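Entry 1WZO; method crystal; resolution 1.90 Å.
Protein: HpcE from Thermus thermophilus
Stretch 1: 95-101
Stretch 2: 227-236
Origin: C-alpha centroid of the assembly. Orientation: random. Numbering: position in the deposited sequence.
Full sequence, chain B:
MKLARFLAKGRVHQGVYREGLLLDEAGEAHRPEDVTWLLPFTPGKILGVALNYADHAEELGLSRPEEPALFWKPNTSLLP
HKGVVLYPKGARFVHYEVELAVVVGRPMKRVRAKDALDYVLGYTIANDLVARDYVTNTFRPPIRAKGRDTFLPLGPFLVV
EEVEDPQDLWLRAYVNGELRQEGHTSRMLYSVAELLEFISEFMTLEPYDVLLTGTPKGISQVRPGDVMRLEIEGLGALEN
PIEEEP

Stretch 1 (95-101) HYEVELA
Stretch 2, residues 227-236: VMRLEIEGLG

Two strands, 98-101 and 227-232, pack through side chains of the second against side chains and backbone of the first: their axes approach to 7.6 Å with N-to-C directions 45° apart, and no hydrogen bond crosses between them. Extended backbone, phi -77 to -140° and psi 109 to 147° over both strands, sets an alternation: M228, L230 and I232 point toward the first stretch, while E231 points away. The register is Y96 CA to M228 CA at 8.0 Å, V98 CA to L230 CA at 6.2 Å and L100 CA to I232 CA at 7.3 Å.

L230 (chi1 -83°, chi2 50°) covers the most surface, at the tightest step of that register. Its CD2 lies 3.6 Å from V98 CA and 3.7 Å from V98 CB, so a methyl packs on backbone as well as side chain. V98, chi1 p, also reaches the next inward-pointing residue, its CG2 4.3 Å from I232 CG1. I232, m and t, extends CD1 to 3.5 Å from E99 O and 3.6 Å from L100 CA.

At one end, Y96 CB (chi1 p) meets M228 SD at 3.8 Å, with M228 m, t, m. At the other, a type II turn from I232 to L235, closed by L235 N to I232 O at 2.8 Å, carries G234 at phi 78° and returns L235 (m, t) to the contact. L100 (t, p) starts sideways, yet its CD1 reaches L235 CD1 at 3.6 Å. Every side-chain pairing is apolar, close packing of buried hydrocarbon plus the M228 sulfur.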

# COMPACT_ATOMS: atom_id res chain seq x y z
N HIS B 95 -8.54 24.51 -19.77
CA HIS B 95 -9.32 23.65 -20.67
C HIS B 95 -9.52 22.23 -20.16
O HIS B 95 -8.64 21.67 -19.50
CB HIS B 95 -8.63 23.56 -22.03
CG HIS B 95 -8.53 24.86 -22.76
ND1 HIS B 95 -9.33 25.17 -23.84
CD2 HIS B 95 -7.73 25.94 -22.56
CE1 HIS B 95 -9.03 26.37 -24.28
NE2 HIS B 95 -8.06 26.86 -23.52
N TYR B 96 -10.68 21.65 -20.48
CA TYR B 96 -10.94 20.27 -20.11
C TYR B 96 -10.40 19.48 -21.30
O TYR B 96 -10.15 20.06 -22.36
CB TYR B 96 -12.45 20.01 -19.95
CG TYR B 96 -13.24 20.03 -21.26
CD1 TYR B 96 -13.07 19.03 -22.21
CD2 TYR B 96 -14.08 21.10 -21.57
CE1 TYR B 96 -13.71 19.09 -23.45
CE2 TYR B 96 -14.73 21.17 -22.81
CZ TYR B 96 -14.54 20.17 -23.74
OH TYR B 96 -15.14 20.25 -24.98
N GLU B 97 -10.22 18.18 -21.13
CA GLU B 97 -9.76 17.32 -22.22
C GLU B 97 -10.40 15.96 -22.02
O GLU B 97 -10.01 15.21 -21.11
CB GLU B 97 -8.22 17.20 -22.24
CG GLU B 97 -7.51 18.46 -22.73
CD GLU B 97 -6.03 18.24 -23.07
OE1 GLU B 97 -5.38 19.21 -23.52
OE2 GLU B 97 -5.53 17.12 -22.89
N VAL B 98 -11.39 15.63 -22.84
CA VAL B 98 -12.05 14.33 -22.71
C VAL B 98 -11.20 13.25 -23.36
O VAL B 98 -10.88 13.32 -24.55
CB VAL B 98 -13.49 14.35 -23.32
CG1 VAL B 98 -13.45 14.76 -24.79
CG2 VAL B 98 -14.15 12.99 -23.15
N GLU B 99 -10.81 12.25 -22.57
CA GLU B 99 -9.97 11.19 -23.10
C GLU B 99 -10.34 9.81 -22.62
O GLU B 99 -10.81 9.63 -21.49
CB GLU B 99 -8.49 11.45 -22.73
CG GLU B 99 -8.06 12.91 -22.87
CD GLU B 99 -6.55 13.10 -22.77
OE1 GLU B 99 -5.84 12.13 -22.43
OE2 GLU B 99 -6.08 14.22 -23.03
N LEU B 100 -10.13 8.82 -23.48
CA LEU B 100 -10.37 7.44 -23.13
C LEU B 100 -9.18 7.04 -22.27
O LEU B 100 -8.03 7.25 -22.66
CB LEU B 100 -10.40 6.55 -24.38
CG LEU B 100 -10.47 5.04 -24.15
CD1 LEU B 100 -11.80 4.67 -23.49
CD2 LEU B 100 -10.30 4.31 -25.48
N ALA B 101 -9.45 6.49 -21.09
CA ALA B 101 -8.41 6.05 -20.17
C ALA B 101 -8.36 4.53 -20.18
O ALA B 101 -9.38 3.86 -20.04
CB ALA B 101 -8.70 6.56 -18.76
N VAL B 227 -19.98 23.34 -14.92
CA VAL B 227 -20.15 21.94 -14.56
C VAL B 227 -19.78 21.14 -15.79
O VAL B 227 -20.46 21.20 -16.82
CB VAL B 227 -21.61 21.63 -14.15
CG1 VAL B 227 -21.76 20.14 -13.85
CG2 VAL B 227 -21.99 22.45 -12.92
N MET B 228 -18.67 20.40 -15.71
CA MET B 228 -18.21 19.61 -16.83
C MET B 228 -18.75 18.19 -16.78
O MET B 228 -18.69 17.53 -15.73
CB MET B 228 -16.68 19.57 -16.85
CG MET B 228 -16.02 20.94 -16.91
SD MET B 228 -14.22 20.86 -16.72
CE MET B 228 -14.12 20.31 -15.02
N ARG B 229 -19.30 17.74 -17.90
CA ARG B 229 -19.82 16.38 -17.98
C ARG B 229 -19.24 15.74 -19.23
O ARG B 229 -19.59 16.10 -20.36
CB ARG B 229 -21.35 16.36 -18.06
CG ARG B 229 -21.94 14.97 -17.90
CD ARG B 229 -23.45 14.98 -18.06
NE ARG B 229 -23.84 15.25 -19.44
CZ ARG B 229 -24.89 16.00 -19.78
NH1 ARG B 229 -25.63 16.57 -18.85
NH2 ARG B 229 -25.19 16.17 -21.07
N LEU B 230 -18.34 14.79 -19.01
CA LEU B 230 -17.69 14.09 -20.11
C LEU B 230 -18.31 12.71 -20.27
O LEU B 230 -18.60 12.02 -19.29
CB LEU B 230 -16.19 13.96 -19.84
CG LEU B 230 -15.32 15.18 -20.21
CD1 LEU B 230 -15.91 16.45 -19.62
CD2 LEU B 230 -13.90 14.94 -19.71
N GLU B 231 -18.52 12.32 -21.52
CA GLU B 231 -19.12 11.02 -21.82
C GLU B 231 -18.37 10.30 -22.93
O GLU B 231 -17.88 10.92 -23.87
CB GLU B 231 -20.59 11.20 -22.23
CG GLU B 231 -21.51 11.63 -21.10
CD GLU B 231 -22.94 11.90 -21.57
OE1 GLU B 231 -23.44 11.13 -22.41
OE2 GLU B 231 -23.56 12.87 -21.09
N ILE B 232 -18.25 8.99 -22.78
CA ILE B 232 -17.61 8.16 -23.78
C ILE B 232 -18.51 6.95 -23.97
O ILE B 232 -19.00 6.38 -23.00
CB ILE B 232 -16.21 7.68 -23.35
CG1 ILE B 232 -15.28 8.88 -23.14
CG2 ILE B 232 -15.63 6.76 -24.41
CD1 ILE B 232 -13.82 8.50 -22.87
N GLU B 233 -18.71 6.59 -25.23
CA GLU B 233 -19.57 5.46 -25.59
C GLU B 233 -19.41 4.26 -24.68
O GLU B 233 -18.34 3.65 -24.61
CB GLU B 233 -19.27 5.06 -27.04
CG GLU B 233 -20.34 4.17 -27.67
CD GLU B 233 -20.04 3.84 -29.12
OE1 GLU B 233 -19.19 4.54 -29.72
OE2 GLU B 233 -20.66 2.90 -29.66
N GLY B 234 -20.48 3.92 -23.96
CA GLY B 234 -20.48 2.78 -23.07
C GLY B 234 -19.80 2.91 -21.71
O GLY B 234 -19.84 1.98 -20.91
N LEU B 235 -19.19 4.06 -21.43
CA LEU B 235 -18.49 4.24 -20.16
C LEU B 235 -19.19 5.15 -19.15
O LEU B 235 -18.65 5.45 -18.09
CB LEU B 235 -17.07 4.76 -20.42
CG LEU B 235 -16.25 4.00 -21.47
CD1 LEU B 235 -14.85 4.60 -21.57
CD2 LEU B 235 -16.17 2.52 -21.11
N GLY B 236 -20.40 5.58 -19.48
CA GLY B 236 -21.14 6.45 -18.58
C GLY B 236 -20.82 7.92 -18.72
O GLY B 236 -20.40 8.38 -19.79